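Local coordinates for protein RTX toxin (Vibrio vulnificus CMCP6, PDB 6A8J) that acts as a secreted bacterial toxin whose endopeptidase activity probably inactivates the small GTPases Ras and Rap1 inside host cells, at residues A[386-391]-A[419-424]; A[340-345]-A[391-396]. All coordinates share one frame; numbering follows the deposited sequence.

Interaction 1: A[386-391]-A[419-424]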
ATOM      1  N   ARG A 386      -4.693  20.986 -13.451  1.00 32.30           N
ATOM      2  CA  ARG A 386      -4.782  20.214 -12.221  1.00 30.59           C
ATOM      3  C   ARG A 386      -3.495  19.436 -11.983  1.00 28.96           C
ATOM      4  O   ARG A 386      -2.976  18.785 -12.888  1.00 36.97           O
ATOM      5  CB  ARG A 386      -5.974  19.257 -12.266  1.00 30.51           C
ATOM      6  CG  ARG A 386      -6.184  18.485 -10.975  1.00 36.07           C
ATOM      7  CD  ARG A 386      -7.127  17.312 -11.169  1.00 36.71           C
ATOM      8  NE  ARG A 386      -7.320  16.563  -9.930  1.00 27.91           N
ATOM      9  CZ  ARG A 386      -7.903  15.372  -9.860  1.00 27.59           C
ATOM     10  NH1 ARG A 386      -8.350  14.783 -10.962  1.00 36.19           N
ATOM     11  NH2 ARG A 386      -8.037  14.765  -8.689  1.00 26.81           N
ATOM     12  N   ILE A 387      -2.980  19.513 -10.762  1.00 27.98           N
ATOM     13  CA  ILE A 387      -1.800  18.751 -10.387  1.00 26.65           C
ATOM     14  C   ILE A 387      -2.213  17.512  -9.602  1.00 25.37           C
ATOM     15  O   ILE A 387      -2.963  17.604  -8.629  1.00 25.26           O
ATOM     16  CB  ILE A 387      -0.818  19.592  -9.553  1.00 26.67           C
ATOM     17  CG1 ILE A 387      -0.388  20.835 -10.336  1.00 28.20           C
ATOM     18  CG2 ILE A 387       0.393  18.760  -9.155  1.00 25.58           C
ATOM     19  CD1 ILE A 387       0.652  21.672  -9.630  1.00 28.51           C
ATOM     20  N   VAL A 388      -1.730  16.353 -10.033  1.00 24.60           N
ATOM     21  CA  VAL A 388      -2.085  15.102  -9.380  1.00 23.61           C
ATOM     22  C   VAL A 388      -0.861  14.401  -8.796  1.00 22.66           C
ATOM     23  O   VAL A 388       0.221  14.414  -9.383  1.00 22.74           O
ATOM     24  CB  VAL A 388      -2.805  14.146 -10.356  1.00 34.07           C
ATOM     25  CG1 VAL A 388      -4.194  14.671 -10.682  1.00 24.89           C
ATOM     26  CG2 VAL A 388      -1.990  13.961 -11.627  1.00 38.17           C
ATOM     27  N   ALA A 389      -1.043  13.802  -7.624  1.00 22.02           N
ATOM     28  CA  ALA A 389       0.001  13.003  -6.999  1.00 21.36           C
ATOM     29  C   ALA A 389      -0.067  11.574  -7.528  1.00 20.98           C
ATOM     30  O   ALA A 389      -1.147  10.988  -7.609  1.00 21.01           O
ATOM     31  CB  ALA A 389      -0.140  13.030  -5.493  1.00 21.12           C
ATOM     32  N   LEU A 390       1.086  11.013  -7.882  1.00 20.84           N
ATOM     33  CA  LEU A 390       1.118   9.730  -8.577  1.00 20.74           C
ATOM     34  C   LEU A 390       1.858   8.630  -7.820  1.00 20.40           C
ATOM     35  O   LEU A 390       2.044   7.533  -8.345  1.00 31.81           O
ATOM     36  CB  LEU A 390       1.749   9.904  -9.959  1.00 21.15           C
ATOM     37  CG  LEU A 390       0.998  10.804 -10.941  1.00 21.76           C
ATOM     38  CD1 LEU A 390       1.751  10.904 -12.255  1.00 22.40           C
ATOM     39  CD2 LEU A 390      -0.409  10.281 -11.167  1.00 21.83           C
ATOM     40  N   ASP A 391       2.273   8.914  -6.591  1.00 29.35           N
ATOM     41  CA  ASP A 391       3.020   7.930  -5.811  1.00 35.70           C
ATOM     42  C   ASP A 391       2.103   7.119  -4.901  1.00 31.98           C
ATOM     43  O   ASP A 391       1.093   7.621  -4.406  1.00 29.16           O
ATOM     44  CB  ASP A 391       4.108   8.614  -4.982  1.00 43.10           C
ATOM     45  CG  ASP A 391       5.034   7.622  -4.305  1.00 54.41           C
ATOM     46  OD1 ASP A 391       5.210   6.510  -4.846  1.00 65.84           O
ATOM     47  OD2 ASP A 391       5.587   7.952  -3.235  1.00 51.50           O
ATOM     48  N   VAL A 419      -3.075   4.449 -13.778  1.00 25.45           N
ATOM     49  CA  VAL A 419      -4.213   4.018 -14.583  1.00 30.35           C
ATOM     50  C   VAL A 419      -5.482   4.781 -14.212  1.00 27.23           C
ATOM     51  O   VAL A 419      -6.181   5.301 -15.082  1.00 30.67           O
ATOM     52  CB  VAL A 419      -4.462   2.499 -14.434  1.00 26.87           C
ATOM     53  CG1 VAL A 419      -5.885   2.138 -14.837  1.00 27.83           C
ATOM     54  CG2 VAL A 419      -3.450   1.713 -15.254  1.00 26.64           C
ATOM     55  N   GLU A 420      -5.767   4.859 -12.917  1.00 38.92           N
ATOM     56  CA  GLU A 420      -6.997   5.485 -12.440  1.00 43.76           C
ATOM     57  C   GLU A 420      -6.956   7.009 -12.515  1.00 39.40           C
ATOM     58  O   GLU A 420      -7.929   7.675 -12.168  1.00 48.26           O
ATOM     59  CB  GLU A 420      -7.290   5.051 -11.002  1.00 61.56           C
ATOM     60  CG  GLU A 420      -7.558   3.564 -10.841  1.00 82.44           C
ATOM     61  CD  GLU A 420      -7.823   3.173  -9.400  1.00 94.26           C
ATOM     62  OE1 GLU A 420      -7.674   4.038  -8.510  1.00 97.57           O
ATOM     63  OE2 GLU A 420      -8.179   2.001  -9.155  1.00100.66           O
ATOM     64  N   VAL A 421      -5.834   7.559 -12.968  1.00 24.43           N
ATOM     65  CA  VAL A 421      -5.659   9.006 -12.998  1.00 24.63           C
ATOM     66  C   VAL A 421      -5.356   9.543 -14.397  1.00 25.42           C
ATOM     67  O   VAL A 421      -5.949  10.532 -14.827  1.00 37.59           O
ATOM     68  CB  VAL A 421      -4.530   9.446 -12.035  1.00 23.52           C
ATOM     69  CG1 VAL A 421      -4.150  10.900 -12.269  1.00 23.90           C
ATOM     70  CG2 VAL A 421      -4.949   9.227 -10.587  1.00 23.07           C
ATOM     71  N   LEU A 422      -4.448   8.885 -15.110  1.00 25.11           N
ATOM     72  CA  LEU A 422      -3.938   9.426 -16.368  1.00 25.89           C
ATOM     73  C   LEU A 422      -4.430   8.707 -17.623  1.00 26.92           C
ATOM     74  O   LEU A 422      -4.310   9.238 -18.726  1.00 28.00           O
ATOM     75  CB  LEU A 422      -2.409   9.409 -16.355  1.00 25.15           C
ATOM     76  CG  LEU A 422      -1.725  10.203 -15.241  1.00 24.40           C
ATOM     77  CD1 LEU A 422      -0.218  10.025 -15.307  1.00 24.00           C
ATOM     78  CD2 LEU A 422      -2.099  11.674 -15.330  1.00 25.23           C
ATOM     79  N   GLN A 423      -4.979   7.507 -17.465  1.00 33.93           N
ATOM     80  CA  GLN A 423      -5.331   6.690 -18.625  1.00 34.34           C
ATOM     81  C   GLN A 423      -6.578   7.189 -19.355  1.00 37.72           C
ATOM     82  O   GLN A 423      -6.575   7.314 -20.580  1.00 43.92           O
ATOM     83  CB  GLN A 423      -5.524   5.230 -18.210  1.00 33.88           C
ATOM     84  CG  GLN A 423      -5.836   4.297 -19.374  1.00 36.34           C
ATOM     85  CD  GLN A 423      -5.683   2.829 -19.017  1.00 42.26           C
ATOM     86  OE1 GLN A 423      -5.141   2.486 -17.966  1.00 37.16           O
ATOM     87  NE2 GLN A 423      -6.159   1.955 -19.895  1.00 54.62           N
ATOM     88  N   ASN A 424      -7.642   7.474 -18.612  1.00 42.77           N
ATOM     89  CA  ASN A 424      -8.901   7.876 -19.233  1.00 54.20           C
ATOM     90  C   ASN A 424      -9.312   9.309 -18.908  1.00 53.69           C
ATOM     91  O   ASN A 424     -10.253   9.538 -18.148  1.00 41.65           O
ATOM     92  CB  ASN A 424     -10.019   6.916 -18.827  1.00 63.93           C
ATOM     93  CG  ASN A 424      -9.793   5.509 -19.342  1.00 69.00           C
ATOM     94  OD1 ASN A 424      -9.304   4.640 -18.620  1.00 68.88           O
ATOM     95  ND2 ASN A 424     -10.145   5.278 -20.603  1.00 75.06           N
TER
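Val388 and Leu390 of the edge strand 386-391 meet Val421 and Leu422 in the last turn of helix 405-423. Strand, helix and the parallel strand 430-436 form a beta-alpha-beta crossover that passes over strand 333-338, with the helix packed on one face of the four-stranded parallel sheet. Strand and helix axes approach to 9.6 Å and run at 136° to each other. Arg386, at the start of the strand, stays clear of the helix; Val388 CG1 lies over one face of its guanidinium, toward the rim. Ile387 points to the other side of the sheet, where helix 343-356 covers it with Ile350. Val388 reaches tip to tip with Val421, its CG2 3.8 Å from Val421 CG1. That methyl of Val421 stands anti to its own backbone N (chi1 168°), which turns it to the strand. Ala389 again faces helix 343-356, where its N hydrogen-bonds to Gln347 OE1 while Gln347 NE2 donates to Ile387 O. Leu390 brings its two methyls to different partners: CD2 passes Val421 CG1 obliquely at 3.9 Å, so this one valine methyl touches both strand residues. Leu422 also packs on Val335 of the adjoining strand 333-338 and reaches Phe431 and Ala433 of 430-436, one strand further. Its CD1 meets Leu390 CD1 end to end at 3.7 Å.

Interaction 2: A[340-345]-A[391-396]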
ATOM      1  N   HIS A 340       6.308  12.817  -7.034  1.00 22.66           N
ATOM      2  CA  HIS A 340       6.954  13.331  -5.832  1.00 23.75           C
ATOM      3  C   HIS A 340       6.021  13.329  -4.622  1.00 22.43           C
ATOM      4  O   HIS A 340       6.476  13.412  -3.483  1.00 22.70           O
ATOM      5  CB  HIS A 340       7.474  14.749  -6.082  1.00 24.01           C
ATOM      6  CG  HIS A 340       8.357  14.864  -7.285  1.00 24.91           C
ATOM      7  ND1 HIS A 340       7.869  14.826  -8.573  1.00 24.89           N
ATOM      8  CD2 HIS A 340       9.698  15.016  -7.396  1.00 26.08           C
ATOM      9  CE1 HIS A 340       8.870  14.949  -9.426  1.00 25.96           C
ATOM     10  NE2 HIS A 340       9.991  15.066  -8.737  1.00 26.72           N
ATOM     11  N   LEU A 341       4.719  13.226  -4.869  1.00 24.69           N
ATOM     12  CA  LEU A 341       3.739  13.295  -3.789  1.00 24.35           C
ATOM     13  C   LEU A 341       2.871  12.041  -3.713  1.00 23.76           C
ATOM     14  O   LEU A 341       2.552  11.431  -4.733  1.00 25.24           O
ATOM     15  CB  LEU A 341       2.853  14.530  -3.961  1.00 26.07           C
ATOM     16  CG  LEU A 341       3.578  15.868  -4.126  1.00 25.41           C
ATOM     17  CD1 LEU A 341       2.582  16.989  -4.378  1.00 25.84           C
ATOM     18  CD2 LEU A 341       4.436  16.172  -2.907  1.00 25.79           C
ATOM     19  N   ARG A 342       2.487  11.664  -2.496  1.00 20.80           N
ATOM     20  CA  ARG A 342       1.616  10.513  -2.287  1.00 20.52           C
ATOM     21  C   ARG A 342       0.145  10.912  -2.384  1.00 20.53           C
ATOM     22  O   ARG A 342      -0.307  11.826  -1.700  1.00 42.33           O
ATOM     23  CB  ARG A 342       1.909   9.859  -0.935  1.00 20.75           C
ATOM     24  CG  ARG A 342       3.148   8.977  -0.947  1.00 20.98           C
ATOM     25  CD  ARG A 342       3.504   8.469   0.440  1.00 21.54           C
ATOM     26  NE  ARG A 342       4.561   7.462   0.392  1.00 22.01           N
ATOM     27  CZ  ARG A 342       5.856   7.739   0.273  1.00 30.30           C
ATOM     28  NH1 ARG A 342       6.264   8.997   0.184  1.00 42.13           N
ATOM     29  NH2 ARG A 342       6.745   6.756   0.236  1.00 43.76           N
ATOM     30  N   SER A 343      -0.592  10.201  -3.232  1.00 20.42           N
ATOM     31  CA  SER A 343      -1.953  10.574  -3.611  1.00 20.72           C
ATOM     32  C   SER A 343      -2.950  10.658  -2.455  1.00 21.12           C
ATOM     33  O   SER A 343      -3.805  11.541  -2.438  1.00 58.51           O
ATOM     34  CB  SER A 343      -2.479   9.586  -4.658  1.00 20.73           C
ATOM     35  OG  SER A 343      -3.756   9.971  -5.135  1.00 21.31           O
ATOM     36  N   ASP A 344      -2.842   9.745  -1.495  1.00 33.20           N
ATOM     37  CA  ASP A 344      -3.850   9.627  -0.442  1.00 39.85           C
ATOM     38  C   ASP A 344      -3.985  10.874   0.435  1.00 49.87           C
ATOM     39  O   ASP A 344      -5.070  11.159   0.944  1.00 52.48           O
ATOM     40  CB  ASP A 344      -3.554   8.413   0.441  1.00 48.06           C
ATOM     41  CG  ASP A 344      -4.375   7.197   0.052  1.00 63.56           C
ATOM     42  OD1 ASP A 344      -5.440   7.373  -0.579  1.00 56.89           O
ATOM     43  OD2 ASP A 344      -3.958   6.065   0.378  1.00 75.98           O
ATOM     44  N   LEU A 345      -2.898  11.617   0.612  1.00 49.81           N
ATOM     45  CA  LEU A 345      -2.943  12.813   1.450  1.00 53.37           C
ATOM     46  C   LEU A 345      -2.695  14.102   0.673  1.00 45.86           C
ATOM     47  O   LEU A 345      -3.282  15.136   0.980  1.00 55.25           O
ATOM     48  CB  LEU A 345      -1.934  12.708   2.593  1.00 58.11           C
ATOM     49  CG  LEU A 345      -2.419  12.008   3.863  1.00 65.87           C
ATOM     50  CD1 LEU A 345      -1.461  12.278   5.012  1.00 69.64           C
ATOM     51  CD2 LEU A 345      -3.830  12.451   4.222  1.00 66.83           C
ATOM     52  N   ASP A 391       2.273   8.914  -6.591  1.00 29.35           N
ATOM     53  CA  ASP A 391       3.020   7.930  -5.811  1.00 35.70           C
ATOM     54  C   ASP A 391       2.103   7.119  -4.901  1.00 31.98           C
ATOM     55  O   ASP A 391       1.093   7.621  -4.406  1.00 29.16           O
ATOM     56  CB  ASP A 391       4.108   8.614  -4.982  1.00 43.10           C
ATOM     57  CG  ASP A 391       5.034   7.622  -4.305  1.00 54.41           C
ATOM     58  OD1 ASP A 391       5.210   6.510  -4.846  1.00 65.84           O
ATOM     59  OD2 ASP A 391       5.587   7.952  -3.235  1.00 51.50           O
ATOM     60  N   ALA A 392       2.464   5.858  -4.690  1.00 34.79           N
ATOM     61  CA  ALA A 392       1.695   4.973  -3.825  1.00 36.65           C
ATOM     62  C   ALA A 392       2.123   5.129  -2.372  1.00 35.45           C
ATOM     63  O   ALA A 392       2.989   5.943  -2.056  1.00 42.29           O
ATOM     64  CB  ALA A 392       1.851   3.533  -4.270  1.00 45.75           C
ATOM     65  N   ASN A 393       1.517   4.339  -1.492  1.00 25.80           N
ATOM     66  CA  ASN A 393       1.792   4.435  -0.065  1.00 51.41           C
ATOM     67  C   ASN A 393       2.772   3.367   0.410  1.00 57.14           C
ATOM     68  O   ASN A 393       2.607   2.798   1.488  1.00 67.42           O
ATOM     69  CB  ASN A 393       0.488   4.336   0.728  1.00 38.95           C
ATOM     70  CG  ASN A 393      -0.587   5.264   0.196  1.00 38.24           C
ATOM     71  OD1 ASN A 393      -0.291   6.295  -0.408  1.00 50.73           O
ATOM     72  ND2 ASN A 393      -1.845   4.901   0.418  1.00 31.57           N
ATOM     73  N   SER A 394       3.794   3.102  -0.399  1.00 49.92           N
ATOM     74  CA  SER A 394       4.769   2.065  -0.078  1.00 44.82           C
ATOM     75  C   SER A 394       6.119   2.654   0.317  1.00 51.18           C
ATOM     76  O   SER A 394       6.316   3.868   0.273  1.00 60.33           O
ATOM     77  CB  SER A 394       4.944   1.115  -1.263  1.00 55.84           C
ATOM     78  OG  SER A 394       5.843   0.066  -0.946  1.00 72.98           O
ATOM     79  N   SER A 395       7.047   1.781   0.699  1.00 62.58           N
ATOM     80  CA  SER A 395       8.373   2.202   1.140  1.00 67.88           C
ATOM     81  C   SER A 395       9.274   2.566  -0.037  1.00 70.52           C
ATOM     82  O   SER A 395       9.118   2.038  -1.138  1.00 68.28           O
ATOM     83  CB  SER A 395       9.028   1.099   1.975  1.00 70.16           C
ATOM     84  OG  SER A 395       8.136   0.607   2.960  1.00 67.86           O
ATOM     85  N   ALA A 396      10.218   3.469   0.204  1.00 73.45           N
ATOM     86  CA  ALA A 396      11.161   3.884  -0.829  1.00 79.76           C
ATOM     87  C   ALA A 396      12.356   2.938  -0.888  1.00 84.61           C
ATOM     88  O   ALA A 396      12.983   2.780  -1.935  1.00 86.57           O
ATOM     89  CB  ALA A 396      11.626   5.311  -0.584  1.00 78.16           C
TER
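Arg342 NH2 donates to Ser394 O over 2.9 Å, nearly straight at the hydrogen (165°), with the carbonyl oxygen in the guanidinium plane. The arginine, its chain extended from CG to NE, runs along the loop after strand 386-391, side by side with Asp391 and pointing the same way. Asp391 OD2 sits above the centre of one guanidinium face, 3.6 Å from Arg342 NH1; because it lies well out of the plane no N-H is aimed at it, and the pair is a long one of charges alone. Carboxylate and guanidinium planes are 64° apart. The stronger acidic partner of NH1 is Asp200, so the arginine is shared between two carboxylates. Asp391 is held through its backbone as well: its N donates to Leu341 O at 3.1 Å, while its O accepts from Ser343 N at 3.3 Å. Farther out, the side chains of Asn393 and Asp344 cross at about a right angle; ND2 and OD2 are modelled too close, so the geometry of their bond is doubtful. In the packing, Arg342 lies along the 391-394 backbone with CG beside Ala392 O, and Leu341 turns its side chain to Ala346 and Ile350 of helix 343-356. Arg342, the N-cap residue of that helix, and Asp391 thus form a single parallel bridge past the chain's corner at 340-341, at the C-terminal ends of the strands, the edge that commonly carries the active site in parallel alpha/beta folds.

Asp391 belongs to both interactions: it ends the strand that interaction 1 packs against helix 405-423 and begins the loop that interaction 2 ties to 340-345. The two centres are 12 Å apart, interaction 1 on the helix 405-423 face of the strand and interaction 2 at its C-terminal end. Ala389, facing away from helix 405-423, makes the direct link, with its CB 3.2 Å from Leu341 O and its O 3.5 Å from Ser343 CB. Interaction 1 is wholly apolar, whereas interaction 2 is mainly polar. Helix 405-423 also reaches the second contact: Tyr409 and Arg410 touch Ser394, and Arg410 forms a weak, long ion pair with Asp391 OD1. His340 NE2 joins the same end of the sheet by hydrogen-bonding to OE2 of Glu309, which closes strand 304-309.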